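Local coordinates for protein ubiquitin conjugating enzyme (Agrocybe aegerita, PDB 3WE5) that probably accepts activated ubiquitin as a thioester and passes it on to substrates, as a ubiquitin-conjugating (E2) enzyme of the UBE2W type, at residues G110-A114 with S115-S119. Numbering follows the deposited sequence.
Sequences GHICA and SILGS
A114 and L117 are joined across the start of a 3-10 turn: L117 N donates to A114 O at 3.0 Å, with an N-H...O angle of 150°. The approach is tilted, L117 N lying 51° out of the A114 carbonyl plane. The bond spans three residues, and the next one repeats the spacing, G118 N meeting S115 O at 2.9 Å; the two in succession are the evidence for a 3-10 segment over 115-117.

The turn folds L117 back over the extended residues before it. Its CD1 lies 3.9 Å from both CB and CG2 of I112, the two side chains crossing at a slant. Two torsions account for this: CG stands opposite the carbonyl carbon (chi1 -56°), and an extended chi2 carries CD1 onward to I112. A114 CB borders the same apolar patch, more loosely, with I116 CG2 at 4.2 Å and L117 CD1 at 4.4 Å. S115 OG, at the start of the turn, makes a weak hydrogen bond to the carboxylate of E120, just past the turn.

C113 points away from the turn, at a position consistent with the thioester-forming cysteine of E2 enzymes, and touches A148 of the second subunit. Its backbone is hydrogen-bonded with H105.

All this belongs to the long connection between strand 89-92 and helix 127-140. I112 reaches V90 and F92 on the strand and L134 on the helix; L117 similarly touches V90 and V130, while I116 packs on V130 and T133, so the apolar side of the turn spans both elements.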
# COMPACT_ATOMS: atom_id res chain seq x y z
N GLY A 110 -12.13 1.52 6.32
CA GLY A 110 -12.52 2.86 5.88
C GLY A 110 -11.52 3.96 6.15
O GLY A 110 -11.66 5.07 5.61
N HIS A 111 -10.51 3.67 6.97
CA HIS A 111 -9.49 4.67 7.27
C HIS A 111 -8.70 4.98 6.01
O HIS A 111 -8.52 4.11 5.14
CB HIS A 111 -8.55 4.16 8.35
CG HIS A 111 -9.19 4.06 9.70
ND1 HIS A 111 -8.47 3.88 10.86
CD2 HIS A 111 -10.49 4.15 10.07
CE1 HIS A 111 -9.30 3.85 11.89
NE2 HIS A 111 -10.53 4.01 11.44
N ILE A 112 -8.22 6.21 5.91
CA ILE A 112 -7.59 6.67 4.67
C ILE A 112 -6.16 7.13 4.92
O ILE A 112 -5.91 7.90 5.84
CB ILE A 112 -8.38 7.86 4.09
CG1 ILE A 112 -9.83 7.46 3.78
CG2 ILE A 112 -7.66 8.44 2.85
CD1 ILE A 112 -10.77 8.65 3.61
N CYS A 113 -5.23 6.67 4.10
CA CYS A 113 -3.87 7.22 4.11
C CYS A 113 -3.70 8.27 3.00
O CYS A 113 -3.54 7.94 1.83
CB CYS A 113 -2.83 6.10 3.94
SG CYS A 113 -1.12 6.66 4.16
N ALA A 114 -3.77 9.54 3.36
CA ALA A 114 -3.62 10.61 2.37
C ALA A 114 -2.94 11.77 3.05
O ALA A 114 -3.24 12.08 4.20
CB ALA A 114 -4.96 11.03 1.83
N SER A 115 -2.00 12.40 2.35
CA SER A 115 -1.21 13.50 2.93
C SER A 115 -2.04 14.70 3.38
O SER A 115 -1.70 15.35 4.37
CB SER A 115 -0.09 13.92 1.98
OG SER A 115 -0.58 14.23 0.68
N ILE A 116 -3.14 14.98 2.67
CA ILE A 116 -4.06 16.05 3.04
C ILE A 116 -4.62 15.86 4.45
O ILE A 116 -5.01 16.84 5.10
CB ILE A 116 -5.21 16.20 2.00
CG1 ILE A 116 -5.95 17.53 2.17
CG2 ILE A 116 -6.18 15.03 2.07
CD1 ILE A 116 -6.86 17.86 0.99
N LEU A 117 -4.67 14.62 4.92
CA LEU A 117 -5.23 14.33 6.25
C LEU A 117 -4.15 14.32 7.33
O LEU A 117 -4.45 14.23 8.51
CB LEU A 117 -5.95 12.99 6.25
CG LEU A 117 -7.04 12.88 5.20
CD1 LEU A 117 -7.67 11.49 5.21
CD2 LEU A 117 -8.10 13.95 5.42
N GLY A 118 -2.89 14.42 6.90
CA GLY A 118 -1.77 14.39 7.83
C GLY A 118 -0.86 15.60 7.73
O GLY A 118 -1.27 16.73 8.01
N SER A 119 0.39 15.35 7.34
CA SER A 119 1.42 16.38 7.25
C SER A 119 1.06 17.55 6.33
O SER A 119 1.56 18.66 6.50
CB SER A 119 2.72 15.76 6.74
OG SER A 119 2.59 15.45 5.35